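Local coordinates for peptide methionine sulfoxide reductase msrA/msrB (Neisseria gonorrhoeae, PDB 2H30), which uses, through its N-terminal thioredoxin-like domain, electrons from DsbD to reduce the downstream methionine sulfoxide reductases, at residues V121-A126 with K139-E144; T41-W46 with N73-A78; D66-S71 with Q146-I151; Q59-A64 with Y100-V105. The protein carries 2 engineered substitutions. All blocks are in the same frame, centred on the assembly; numbering follows the deposited sequence.

Interaction 1 (V121-A126 with K139-E144); sequences VYPSWA and KGSINE
Trp125 has CG anti to its carbonyl carbon (chi1 -69°), and Ile142 has CG1 in the crowded position between N and carbonyl carbon (chi1 63°), laying the isoleucine across one face of the indole. CG1 of Ile142 lies 3.7 Å from the centroid of the five-membered ring of Trp125, almost on the ring normal, a CH-pi contact, while CD1 of Ile142 covers the same face where the two rings fuse. The edge of the indole meets polar atoms: CD1 of Trp125 is 3.4 Å from O of Gly140, and NE1 of Trp125 gives its hydrogen in the ring plane to a water at 2.9 Å. That water also accepts from N of Ile142, tying the indole to the opposite backbone.

One residue back from Trp125 and Gly140, Ser124 and Lys139 form an antiparallel non-hydrogen-bonded pair, their CA atoms 4.5 Å apart. Just beyond it, Gly140 N reaches O of Pro123 at 2.8 Å, a weak bond bent to 125°. Ser124 OG turns back and donates to O of Val121 at 2.7 Å, from above the carbonyl plane, fastening the chain around the cis peptide bond that precedes Pro123. A cis-proline beside the CxxC motif is a hallmark of the thioredoxin fold, and the side chain of Pro123 touches the residues of the probable redox CxxC. CG of Pro123 packs against OG of Ser141, which is hydrogen-bonded to Glu56 of helix 51-64. Strand 124-128 pairs with strand 41-45 on its other side, and Ile142 continues onto Ala147 and Leu150 of helix 144-152.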
loop_
_atom_site.group_PDB
_atom_site.type_symbol
_atom_site.label_atom_id
_atom_site.label_comp_id
_atom_site.label_asym_id
_atom_site.label_seq_id
_atom_site.Cartn_x
_atom_site.Cartn_y
_atom_site.Cartn_z
ATOM N N VAL A 121 -8.919 1.143 9.346
ATOM C CA VAL A 121 -7.858 1.449 10.291
ATOM C C VAL A 121 -6.534 1.446 9.572
ATOM O O VAL A 121 -6.356 0.733 8.614
ATOM C CB VAL A 121 -7.829 0.545 11.516
ATOM C CG1 VAL A 121 -9.201 0.532 12.258
ATOM C CG2 VAL A 121 -7.361 -0.800 11.219
ATOM N N TYR A 122 -5.658 2.308 10.034
ATOM C CA TYR A 122 -4.326 2.426 9.413
ATOM C C TYR A 122 -3.244 2.200 10.433
ATOM O O TYR A 122 -3.416 2.537 11.661
ATOM C CB TYR A 122 -4.149 3.820 8.848
ATOM C CG TYR A 122 -5.105 4.205 7.728
ATOM C CD1 TYR A 122 -5.352 3.331 6.653
ATOM C CD2 TYR A 122 -5.701 5.442 7.712
ATOM C CE1 TYR A 122 -6.163 3.736 5.567
ATOM C CE2 TYR A 122 -6.541 5.821 6.643
ATOM C CZ TYR A 122 -6.730 4.963 5.591
ATOM O OH TYR A 122 -7.484 5.308 4.514
ATOM N N PRO A 123 -2.109 1.678 9.968
ATOM C CA PRO A 123 -1.946 1.110 8.616
ATOM C C PRO A 123 -2.738 -0.186 8.509
ATOM O O PRO A 123 -3.115 -0.786 9.523
ATOM C CB PRO A 123 -0.449 0.767 8.559
ATOM C CG PRO A 123 0.003 0.747 9.995
ATOM C CD PRO A 123 -0.928 1.495 10.839
ATOM N N SER A 124 -3.018 -0.563 7.279
ATOM C CA SER A 124 -3.472 -1.923 6.990
ATOM C C SER A 124 -2.845 -2.330 5.687
ATOM O O SER A 124 -2.357 -1.464 4.923
ATOM C CB SER A 124 -5.001 -1.984 6.791
ATOM O OG SER A 124 -5.659 -1.867 8.064
ATOM N N TRP A 125 -2.835 -3.640 5.444
ATOM C CA TRP A 125 -2.169 -4.174 4.233
ATOM C C TRP A 125 -3.107 -5.073 3.486
ATOM O O TRP A 125 -3.942 -5.741 4.120
ATOM C CB TRP A 125 -0.967 -5.001 4.673
ATOM C CG TRP A 125 0.145 -4.126 5.283
ATOM C CD1 TRP A 125 0.227 -3.648 6.602
ATOM C CD2 TRP A 125 1.336 -3.728 4.631
ATOM N NE1 TRP A 125 1.415 -2.934 6.738
ATOM C CE2 TRP A 125 2.102 -2.959 5.550
ATOM C CE3 TRP A 125 1.803 -3.880 3.325
ATOM C CZ2 TRP A 125 3.361 -2.404 5.199
ATOM C CZ3 TRP A 125 3.058 -3.338 2.963
ATOM C CH2 TRP A 125 3.819 -2.585 3.912
ATOM N N ALA A 126 -2.978 -5.078 2.164
ATOM C CA ALA A 126 -3.706 -6.096 1.389
ATOM C C ALA A 126 -2.761 -6.811 0.452
ATOM O O ALA A 126 -1.840 -6.210 -0.074
ATOM C CB ALA A 126 -4.854 -5.450 0.600
ATOM N N LYS A 139 -5.155 -6.004 9.298
ATOM C CA LYS A 139 -5.315 -4.731 10.019
ATOM C C LYS A 139 -4.057 -4.486 10.845
ATOM O O LYS A 139 -3.589 -5.393 11.554
ATOM C CB LYS A 139 -6.484 -4.874 11.000
ATOM C CG LYS A 139 -6.821 -3.688 11.812
ATOM C CD LYS A 139 -8.148 -3.999 12.587
ATOM C CE LYS A 139 -9.345 -4.032 11.608
ATOM N NZ LYS A 139 -10.685 -4.445 12.182
ATOM N N GLY A 140 -3.539 -3.269 10.736
ATOM C CA GLY A 140 -2.401 -2.799 11.553
ATOM C C GLY A 140 -1.084 -3.070 10.888
ATOM O O GLY A 140 -1.048 -3.448 9.717
ATOM N N SER A 141 -0.038 -2.783 11.653
ATOM C CA SER A 141 1.326 -2.885 11.153
ATOM C C SER A 141 1.761 -4.310 10.988
ATOM O O SER A 141 1.306 -5.209 11.727
ATOM C CB SER A 141 2.302 -2.247 12.128
ATOM O OG SER A 141 1.990 -0.920 12.322
ATOM N N ILE A 142 2.702 -4.508 10.057
ATOM C CA ILE A 142 3.365 -5.794 9.897
ATOM C C ILE A 142 4.867 -5.518 9.878
ATOM O O ILE A 142 5.290 -4.423 9.462
ATOM C CB ILE A 142 2.949 -6.622 8.682
ATOM C CG1 ILE A 142 3.284 -5.909 7.364
ATOM C CG2 ILE A 142 1.453 -6.981 8.766
ATOM C CD1 ILE A 142 2.916 -6.691 6.101
ATOM N N ASN A 143 5.618 -6.512 10.361
ATOM C CA ASN A 143 7.074 -6.412 10.258
ATOM C C ASN A 143 7.634 -6.998 8.966
ATOM O O ASN A 143 6.884 -7.574 8.159
ATOM C CB ASN A 143 7.739 -7.001 11.524
ATOM C CG ASN A 143 7.433 -8.452 11.732
ATOM O OD1 ASN A 143 7.399 -9.251 10.804
ATOM N ND2 ASN A 143 7.186 -8.834 13.029
ATOM N N GLU A 144 8.953 -6.863 8.762
ATOM C CA GLU A 144 9.564 -7.299 7.455
ATOM C C GLU A 144 9.442 -8.800 7.194
ATOM O O GLU A 144 9.055 -9.218 6.067
ATOM C CB GLU A 144 11.000 -6.893 7.362
ATOM C CG GLU A 144 11.528 -7.158 6.024
ATOM C CD GLU A 144 12.983 -6.739 5.890
ATOM O OE1 GLU A 144 13.564 -6.963 4.806
ATOM O OE2 GLU A 144 13.497 -6.130 6.857
HETATM O O HOH W 1 3.192 -1.695 8.691
#

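Interaction 2 (T41-W46 with N73-A78); sequences TLIKFW and NLITVA
Five backbone hydrogen bonds join 41-46 to 73-78 in parallel, passing alternately in each direction. Leu42 N reaches O of Asn73 at 2.7 Å, nearly along the carbonyl axis, and Leu42 O accepts from Ile75 N; Lys44 repeats the pattern with Ile75 and Val77, and Trp46 N closes the series on O of Val77. On one face Ile43 lies alongside Ile75, CG1 to CG1 at 3.8 Å, and CG2 of Ile43 meets CG2 of Val77 at 3.5 Å. Phe45 runs beside Val77, its CD2 3.8 Å from CB of Val77, while Ile43 CG2 covers part of one face of the ring. On the other face the CD2 methyls of Leu42 and Leu74 are pressed to 3.5 Å, tighter than usual.

Trp46 is different: CG in the crowded position (chi1 65°) swings the indole across to the second strand, where NE1 donates to OG1 of Thr76 at 3.0 Å, almost in the ring plane. The two strands and helix 51-64 make up the N-terminal beta-alpha-beta motif of the thioredoxin core, and the indole of Trp46 lies against that helix at Cys53, Leu54 and Leu57.

Further out, Thr76 OG1 is also bonded to O of Pro104, so the hydroxyl that grips the indole is positioned by the loop that leads into strand 105-107. Lys44, extended with CG anti to N, carries its NZ to a salt bridge with Glu56.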
loop_
_atom_site.group_PDB
_atom_site.type_symbol
_atom_site.label_atom_id
_atom_site.label_comp_id
_atom_site.label_asym_id
_atom_site.label_seq_id
_atom_site.Cartn_x
_atom_site.Cartn_y
_atom_site.Cartn_z
ATOM N N THR A 41 0.704 -8.275 -5.521
ATOM C CA THR A 41 0.900 -6.906 -5.109
ATOM C C THR A 41 0.602 -6.809 -3.632
ATOM O O THR A 41 -0.469 -7.256 -3.145
ATOM C CB THR A 41 -0.026 -5.966 -5.901
ATOM O OG1 THR A 41 0.368 -6.071 -7.302
ATOM C CG2 THR A 41 0.188 -4.506 -5.505
ATOM N N LEU A 42 1.556 -6.208 -2.910
ATOM C CA LEU A 42 1.387 -5.994 -1.459
ATOM C C LEU A 42 1.140 -4.515 -1.301
ATOM O O LEU A 42 1.966 -3.693 -1.742
ATOM C CB LEU A 42 2.676 -6.425 -0.737
ATOM C CG LEU A 42 2.575 -6.198 0.760
ATOM C CD1 LEU A 42 1.464 -7.042 1.435
ATOM C CD2 LEU A 42 4.023 -6.548 1.275
ATOM N N ILE A 43 -0.024 -4.168 -0.746
ATOM C CA ILE A 43 -0.444 -2.752 -0.687
ATOM C C ILE A 43 -0.520 -2.290 0.747
ATOM O O ILE A 43 -1.194 -2.940 1.567
ATOM C CB ILE A 43 -1.840 -2.556 -1.279
ATOM C CG1 ILE A 43 -1.867 -3.069 -2.730
ATOM C CG2 ILE A 43 -2.245 -1.069 -1.191
ATOM C CD1 ILE A 43 -3.295 -3.064 -3.282
ATOM N N LYS A 44 0.130 -1.198 1.052
ATOM C CA LYS A 44 0.016 -0.581 2.410
ATOM C C LYS A 44 -0.920 0.633 2.311
ATOM O O LYS A 44 -0.589 1.555 1.521
ATOM C CB LYS A 44 1.382 -0.072 2.865
ATOM C CG LYS A 44 1.280 0.481 4.312
ATOM C CD LYS A 44 2.602 1.008 4.775
ATOM C CE LYS A 44 2.530 1.013 6.358
ATOM N NZ LYS A 44 3.867 1.122 6.819
ATOM N N PHE A 45 -2.006 0.617 3.097
ATOM C CA PHE A 45 -2.939 1.759 3.186
ATOM C C PHE A 45 -2.519 2.586 4.379
ATOM O O PHE A 45 -2.290 2.050 5.481
ATOM C CB PHE A 45 -4.376 1.259 3.404
ATOM C CG PHE A 45 -4.902 0.494 2.226
ATOM C CD1 PHE A 45 -4.624 -0.862 2.063
ATOM C CD2 PHE A 45 -5.614 1.164 1.252
ATOM C CE1 PHE A 45 -5.123 -1.536 0.921
ATOM C CE2 PHE A 45 -6.140 0.491 0.120
ATOM C CZ PHE A 45 -5.895 -0.853 -0.062
ATOM N N TRP A 46 -2.506 3.899 4.179
ATOM C CA TRP A 46 -2.066 4.811 5.229
ATOM C C TRP A 46 -2.701 6.186 5.077
ATOM O O TRP A 46 -3.392 6.452 4.082
ATOM C CB TRP A 46 -0.528 4.912 5.226
ATOM C CG TRP A 46 0.074 5.519 3.989
ATOM C CD1 TRP A 46 0.302 4.876 2.786
ATOM C CD2 TRP A 46 0.626 6.826 3.857
ATOM N NE1 TRP A 46 0.931 5.762 1.890
ATOM C CE2 TRP A 46 1.091 6.967 2.529
ATOM C CE3 TRP A 46 0.675 7.928 4.718
ATOM C CZ2 TRP A 46 1.708 8.119 2.060
ATOM C CZ3 TRP A 46 1.267 9.107 4.231
ATOM C CH2 TRP A 46 1.763 9.204 2.926
ATOM N N ASN A 73 4.964 -6.748 -6.314
ATOM C CA ASN A 73 4.855 -5.296 -6.446
ATOM C C ASN A 73 4.548 -4.737 -5.056
ATOM O O ASN A 73 3.591 -5.186 -4.443
ATOM C CB ASN A 73 3.683 -4.927 -7.336
ATOM C CG ASN A 73 3.748 -5.601 -8.744
ATOM O OD1 ASN A 73 2.773 -6.186 -9.201
ATOM N ND2 ASN A 73 4.893 -5.525 -9.364
ATOM N N LEU A 74 5.355 -3.797 -4.584
ATOM C CA LEU A 74 5.034 -3.153 -3.300
ATOM C C LEU A 74 4.606 -1.725 -3.584
ATOM O O LEU A 74 5.334 -0.919 -4.208
ATOM C CB LEU A 74 6.279 -3.137 -2.429
ATOM C CG LEU A 74 6.216 -4.096 -1.302
ATOM C CD1 LEU A 74 7.552 -4.063 -0.573
ATOM C CD2 LEU A 74 5.162 -3.690 -0.312
ATOM N N ILE A 75 3.366 -1.444 -3.190
ATOM C CA ILE A 75 2.856 -0.086 -3.348
ATOM C C ILE A 75 2.138 0.397 -2.096
ATOM O O ILE A 75 1.799 -0.412 -1.226
ATOM C CB ILE A 75 1.941 0.029 -4.571
ATOM C CG1 ILE A 75 0.716 -0.795 -4.335
ATOM C CG2 ILE A 75 2.688 -0.407 -5.877
ATOM C CD1 ILE A 75 -0.381 -0.484 -5.323
ATOM N N THR A 76 1.945 1.702 -1.998
ATOM C CA THR A 76 1.155 2.219 -0.871
ATOM C C THR A 76 -0.002 3.033 -1.457
ATOM O O THR A 76 0.107 3.517 -2.593
ATOM C CB THR A 76 1.978 3.089 0.112
ATOM O OG1 THR A 76 2.179 4.400 -0.440
ATOM C CG2 THR A 76 3.335 2.375 0.399
ATOM N N VAL A 77 -1.058 3.169 -0.674
ATOM C CA VAL A 77 -2.235 3.935 -1.078
ATOM C C VAL A 77 -2.583 4.936 0.018
ATOM O O VAL A 77 -2.810 4.551 1.164
ATOM C CB VAL A 77 -3.410 3.041 -1.273
ATOM C CG1 VAL A 77 -4.699 3.886 -1.542
ATOM C CG2 VAL A 77 -3.145 2.098 -2.479
ATOM N N ALA A 78 -2.655 6.206 -0.397
ATOM C CA ALA A 78 -3.250 7.264 0.441
ATOM C C ALA A 78 -4.545 7.651 -0.249
ATOM O O ALA A 78 -4.651 7.508 -1.453
ATOM C CB ALA A 78 -2.365 8.462 0.572
#

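Interaction 3 (D66-S71 with Q146-I151); sequences DAKFSS and QALALI
The connection that leads from helix 51-64 of the beta-alpha-beta unit into strand 73-78 packs against the C-terminal helix 144-152. Phe69 is the centre of the contact. Its CG stands anti to the carbonyl carbon (chi1 -75°), so the ring reaches toward the helix and crosses the side chain of Leu148 at about a right angle. Leu148, also with CG anti to its carbonyl carbon, places CD2 over the middle of one ring face, 3.6 Å from the centroid of Phe69 and 13° off the normal, a CH-pi contact. Around the rim, CB of Ala147 touches CE1 of Phe69 at the edge, 3.8 Å away and in the ring plane. Ile151 comes in one turn after Ala147, its CG1 held in the crowded position (chi1 66°), and its CD1 lies 3.9 Å from CD1 of Phe69 and 3.8 Å from OG of Ser71.

The contact is apolar, and the polar work is done within the connection. Asp66 OD1 accepts from N of Lys68 at 2.7 Å through its anti lone pair, forming an Asx turn. The lysine chain bends at chi3 and chi4 to bring NZ back to the same oxygen, a salt bridge of 3.0 Å, so OD1 is held by two donors. This leaves the aliphatic part of Lys68 beside Leu148, CB of Lys68 to CD2 of Leu148 at 3.8 Å. Phe69 also stacks on Trp63, so its ring links helix 51-64 with helix 144-152, the two helices that in a thioredoxin fold flank the same side of the central sheet.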
loop_
_atom_site.group_PDB
_atom_site.type_symbol
_atom_site.label_atom_id
_atom_site.label_comp_id
_atom_site.label_asym_id
_atom_site.label_seq_id
_atom_site.Cartn_x
_atom_site.Cartn_y
_atom_site.Cartn_z
ATOM N N ASP A 66 14.242 -3.404 -2.006
ATOM C CA ASP A 66 15.057 -4.560 -1.585
ATOM C C ASP A 66 14.850 -5.736 -2.512
ATOM O O ASP A 66 13.720 -6.138 -2.820
ATOM C CB ASP A 66 14.627 -4.981 -0.172
ATOM C CG ASP A 66 15.656 -5.882 0.517
ATOM O OD1 ASP A 66 15.774 -7.057 0.130
ATOM O OD2 ASP A 66 16.394 -5.377 1.408
ATOM N N ALA A 67 15.956 -6.408 -2.874
ATOM C CA ALA A 67 15.816 -7.600 -3.697
ATOM C C ALA A 67 14.922 -8.711 -3.104
ATOM O O ALA A 67 14.302 -9.448 -3.871
ATOM C CB ALA A 67 17.213 -8.190 -3.966
ATOM N N LYS A 68 14.852 -8.816 -1.770
ATOM C CA LYS A 68 14.005 -9.856 -1.153
ATOM C C LYS A 68 12.533 -9.687 -1.523
ATOM O O LYS A 68 11.766 -10.636 -1.436
ATOM C CB LYS A 68 14.119 -9.855 0.362
ATOM C CG LYS A 68 15.471 -10.269 0.837
ATOM C CD LYS A 68 15.465 -10.445 2.337
ATOM C CE LYS A 68 15.349 -9.150 3.083
ATOM N NZ LYS A 68 16.514 -8.248 2.765
ATOM N N PHE A 69 12.166 -8.455 -1.901
ATOM C CA PHE A 69 10.763 -8.193 -2.252
ATOM C C PHE A 69 10.552 -8.194 -3.745
ATOM O O PHE A 69 9.472 -7.840 -4.207
ATOM C CB PHE A 69 10.328 -6.819 -1.659
ATOM C CG PHE A 69 10.100 -6.900 -0.162
ATOM C CD1 PHE A 69 8.810 -7.270 0.328
ATOM C CD2 PHE A 69 11.144 -6.725 0.761
ATOM C CE1 PHE A 69 8.562 -7.374 1.700
ATOM C CE2 PHE A 69 10.880 -6.871 2.200
ATOM C CZ PHE A 69 9.556 -7.177 2.654
ATOM N N SER A 70 11.579 -8.581 -4.514
ATOM C CA SER A 70 11.478 -8.391 -5.945
ATOM C C SER A 70 10.409 -9.236 -6.623
ATOM O O SER A 70 10.005 -8.891 -7.750
ATOM C CB SER A 70 12.830 -8.566 -6.622
ATOM O OG SER A 70 13.194 -9.907 -6.492
ATOM N N SER A 71 9.930 -10.281 -5.958
ATOM C CA SER A 71 8.908 -11.149 -6.571
ATOM C C SER A 71 7.512 -10.518 -6.504
ATOM O O SER A 71 6.578 -11.097 -7.059
ATOM C CB SER A 71 8.859 -12.540 -5.911
ATOM O OG SER A 71 8.416 -12.420 -4.572
ATOM N N GLN A 146 6.953 -10.765 8.462
ATOM C CA GLN A 146 5.535 -10.995 8.121
ATOM C C GLN A 146 5.236 -10.586 6.660
ATOM O O GLN A 146 4.554 -11.318 5.931
ATOM C CB GLN A 146 4.653 -10.164 9.044
ATOM C CG GLN A 146 4.601 -10.779 10.460
ATOM C CD GLN A 146 3.924 -9.866 11.431
ATOM O OE1 GLN A 146 4.043 -8.624 11.363
ATOM N NE2 GLN A 146 3.232 -10.481 12.434
ATOM N N ALA A 147 5.796 -9.465 6.231
ATOM C CA ALA A 147 5.592 -9.041 4.821
ATOM C C ALA A 147 6.199 -10.055 3.846
ATOM O O ALA A 147 5.614 -10.419 2.839
ATOM C CB ALA A 147 6.191 -7.632 4.601
ATOM N N LEU A 148 7.404 -10.536 4.172
ATOM C CA LEU A 148 7.996 -11.543 3.290
ATOM C C LEU A 148 7.213 -12.846 3.282
ATOM O O LEU A 148 7.133 -13.490 2.223
ATOM C CB LEU A 148 9.458 -11.777 3.760
ATOM C CG LEU A 148 10.411 -10.624 3.429
ATOM C CD1 LEU A 148 11.702 -10.882 4.186
ATOM C CD2 LEU A 148 10.704 -10.478 1.909
ATOM N N ALA A 149 6.702 -13.246 4.463
ATOM C CA ALA A 149 5.905 -14.457 4.571
ATOM C C ALA A 149 4.651 -14.314 3.696
ATOM O O ALA A 149 4.324 -15.207 2.889
ATOM C CB ALA A 149 5.535 -14.695 6.019
ATOM N N LEU A 150 4.038 -13.122 3.741
ATOM C CA LEU A 150 2.796 -12.928 2.937
ATOM C C LEU A 150 3.036 -12.981 1.431
ATOM O O LEU A 150 2.200 -13.480 0.654
ATOM C CB LEU A 150 2.176 -11.556 3.218
ATOM C CG LEU A 150 1.409 -11.344 4.500
ATOM C CD1 LEU A 150 0.886 -9.875 4.416
ATOM C CD2 LEU A 150 0.208 -12.296 4.491
ATOM N N ILE A 151 4.162 -12.462 0.951
ATOM C CA ILE A 151 4.397 -12.440 -0.511
ATOM C C ILE A 151 4.734 -13.836 -1.001
ATOM O O ILE A 151 4.518 -14.135 -2.183
ATOM C CB ILE A 151 5.413 -11.406 -1.013
ATOM C CG1 ILE A 151 6.824 -11.696 -0.518
ATOM C CG2 ILE A 151 4.999 -9.976 -0.594
ATOM C CD1 ILE A 151 7.887 -10.764 -1.216
#

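Interaction 4 (Q59-A64 with Y100-V105)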
loop_
_atom_site.group_PDB
_atom_site.type_symbol
_atom_site.label_atom_id
_atom_site.label_comp_id
_atom_site.label_asym_id
_atom_site.label_seq_id
_atom_site.Cartn_x
_atom_site.Cartn_y
_atom_site.Cartn_z
ATOM N N GLN A 59 10.624 2.592 6.162
ATOM C CA GLN A 59 10.652 1.158 6.168
ATOM C C GLN A 59 10.070 0.589 4.872
ATOM O O GLN A 59 10.671 -0.263 4.237
ATOM C CB GLN A 59 9.845 0.702 7.386
ATOM C CG GLN A 59 9.840 -0.766 7.569
ATOM C CD GLN A 59 8.849 -1.145 8.700
ATOM O OE1 GLN A 59 7.682 -0.809 8.613
ATOM N NE2 GLN A 59 9.324 -1.846 9.728
ATOM N N ALA A 60 8.878 1.061 4.509
ATOM C CA ALA A 60 8.239 0.564 3.278
ATOM C C ALA A 60 9.081 0.898 2.049
ATOM O O ALA A 60 9.148 0.094 1.130
ATOM C CB ALA A 60 6.823 1.233 3.163
ATOM N N GLU A 61 9.700 2.069 2.057
ATOM C CA GLU A 61 10.563 2.441 0.915
ATOM C C GLU A 61 11.746 1.471 0.807
ATOM O O GLU A 61 12.107 1.061 -0.304
ATOM C CB GLU A 61 11.072 3.866 1.129
ATOM C CG GLU A 61 11.807 4.343 -0.126
ATOM C CD GLU A 61 12.514 5.661 0.067
ATOM O OE1 GLU A 61 12.997 5.965 1.205
ATOM O OE2 GLU A 61 12.628 6.427 -0.935
ATOM N N LYS A 62 12.332 1.130 1.959
ATOM C CA LYS A 62 13.432 0.142 1.966
ATOM C C LYS A 62 12.989 -1.179 1.409
ATOM O O LYS A 62 13.685 -1.783 0.597
ATOM C CB LYS A 62 13.959 -0.063 3.380
ATOM C CG LYS A 62 15.215 -0.906 3.357
ATOM C CD LYS A 62 15.734 -1.085 4.790
ATOM C CE LYS A 62 14.693 -1.733 5.702
ATOM N NZ LYS A 62 15.289 -2.195 6.993
ATOM N N TRP A 63 11.819 -1.646 1.842
ATOM C CA TRP A 63 11.353 -2.899 1.339
ATOM C C TRP A 63 11.156 -2.842 -0.154
ATOM O O TRP A 63 11.513 -3.803 -0.881
ATOM C CB TRP A 63 10.028 -3.315 2.007
ATOM C CG TRP A 63 10.127 -3.519 3.495
ATOM C CD1 TRP A 63 11.258 -3.495 4.309
ATOM C CD2 TRP A 63 9.025 -3.758 4.364
ATOM N NE1 TRP A 63 10.915 -3.703 5.616
ATOM C CE2 TRP A 63 9.543 -3.859 5.688
ATOM C CE3 TRP A 63 7.645 -3.881 4.158
ATOM C CZ2 TRP A 63 8.736 -4.101 6.788
ATOM C CZ3 TRP A 63 6.825 -4.170 5.272
ATOM C CH2 TRP A 63 7.371 -4.275 6.560
ATOM N N ALA A 64 10.571 -1.734 -0.621
ATOM C CA ALA A 64 10.221 -1.651 -2.052
ATOM C C ALA A 64 11.485 -1.740 -2.900
ATOM O O ALA A 64 11.442 -2.230 -4.007
ATOM C CB ALA A 64 9.463 -0.333 -2.363
ATOM N N TYR A 100 10.655 10.442 0.233
ATOM C CA TYR A 100 10.707 8.987 0.004
ATOM C C TYR A 100 10.615 8.705 -1.484
ATOM O O TYR A 100 9.617 8.139 -1.948
ATOM C CB TYR A 100 9.560 8.273 0.770
ATOM C CG TYR A 100 9.738 8.513 2.264
ATOM C CD1 TYR A 100 10.729 7.858 2.977
ATOM C CD2 TYR A 100 8.955 9.472 2.920
ATOM C CE1 TYR A 100 10.941 8.154 4.346
ATOM C CE2 TYR A 100 9.156 9.754 4.292
ATOM C CZ TYR A 100 10.142 9.105 4.965
ATOM O OH TYR A 100 10.422 9.335 6.305
ATOM N N PRO A 101 11.657 9.080 -2.208
ATOM C CA PRO A 101 11.545 9.076 -3.670
ATOM C C PRO A 101 11.374 7.695 -4.272
ATOM O O PRO A 101 10.952 7.619 -5.433
ATOM C CB PRO A 101 12.853 9.743 -4.112
ATOM C CG PRO A 101 13.808 9.441 -3.033
ATOM C CD PRO A 101 12.976 9.591 -1.753
ATOM N N LYS A 102 11.685 6.605 -3.581
ATOM C CA LYS A 102 11.498 5.293 -4.144
ATOM C C LYS A 102 10.253 4.564 -3.653
ATOM O O LYS A 102 10.071 3.383 -3.940
ATOM C CB LYS A 102 12.712 4.449 -3.844
ATOM C CG LYS A 102 14.033 5.027 -4.450
ATOM C CD LYS A 102 14.070 4.812 -5.949
ATOM C CE LYS A 102 15.422 5.293 -6.519
ATOM N NZ LYS A 102 15.700 6.747 -6.188
ATOM N N LEU A 103 9.390 5.270 -2.914
ATOM C CA LEU A 103 8.159 4.674 -2.440
ATOM C C LEU A 103 6.943 5.015 -3.324
ATOM O O LEU A 103 6.588 6.196 -3.434
ATOM C CB LEU A 103 7.879 5.271 -1.044
ATOM C CG LEU A 103 6.664 4.583 -0.332
ATOM C CD1 LEU A 103 6.892 3.108 -0.079
ATOM C CD2 LEU A 103 6.433 5.348 0.946
ATOM N N PRO A 104 6.288 4.011 -3.924
ATOM C CA PRO A 104 5.092 4.356 -4.686
ATOM C C PRO A 104 3.917 4.734 -3.815
ATOM O O PRO A 104 3.631 4.006 -2.837
ATOM C CB PRO A 104 4.795 3.078 -5.492
ATOM C CG PRO A 104 6.064 2.246 -5.376
ATOM C CD PRO A 104 6.660 2.593 -4.032
ATOM N N VAL A 105 3.339 5.910 -4.086
ATOM C CA VAL A 105 2.184 6.340 -3.351
ATOM C C VAL A 105 1.043 6.577 -4.325
ATOM O O VAL A 105 0.999 7.666 -4.964
ATOM C CB VAL A 105 2.430 7.591 -2.495
ATOM C CG1 VAL A 105 1.136 7.935 -1.761
ATOM C CG2 VAL A 105 3.613 7.355 -1.483
#
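Glu61 stretches from helix 51-64 toward the turn at 100-103, extended with CG anti to its backbone N (chi1 -172°), and meets Tyr100 at about a right angle. The carboxylate and phenol planes stand 72° apart, and OE1 of Glu61 lies in the plane of the ring at its edge, 3.4 Å from CD1 of Tyr100. The other oxygen does the bonding: OE2 of Glu61 accepts from N of Lys102 at 2.8 Å, with an N-H...O angle of 166°, through its anti lone pair. Tyr100 to Leu103 form a type I beta turn, closed by Leu103 N on O of Tyr100, and the carboxylate engages the backbone N of Lys102 inside it. The Lys102 side chain bends elsewhere, its NZ 6.1 Å from OE2 of Glu61, so opposite charges are near without touching.

Closer to the helix backbone the contact turns apolar. Leu103, with CG anti to N, sends CD1 to CB of Ala60 at 3.7 Å, and its CB rests near CB of Glu61. One helical turn on, Ala64 CB lies 4.4 Å from CD of Pro104. Leu103 also touches Thr76 of strand 73-78 and Tyr95 of helix 90-95, which places the turn between helix 51-64 and helix 90-95, just before strand 105-107 joins the sheet.

Interaction 2 lies at the middle of the chain, and the others are arranged around it. Interaction 1 adjoins it at the sheet, where O of Ser124 lies 2.8 Å from N of Phe45, and O of Ala126 2.8 Å from N of Ile43; on the other flank, O of Pro104 from interaction 4 is 2.8 Å from Thr76 OG1. Trp63 of 59-64 ties interactions 1, 3 and 4 together, its CZ3 lying 3.7 Å from CH2 of Trp125 and 3.6 Å from CB of Ala147. Pro123 of interaction 1 touches the residues of the CxxC pattern and Trp46 of interaction 2 lies on Cys53; Cys50 and Cys53 are the probable redox centre.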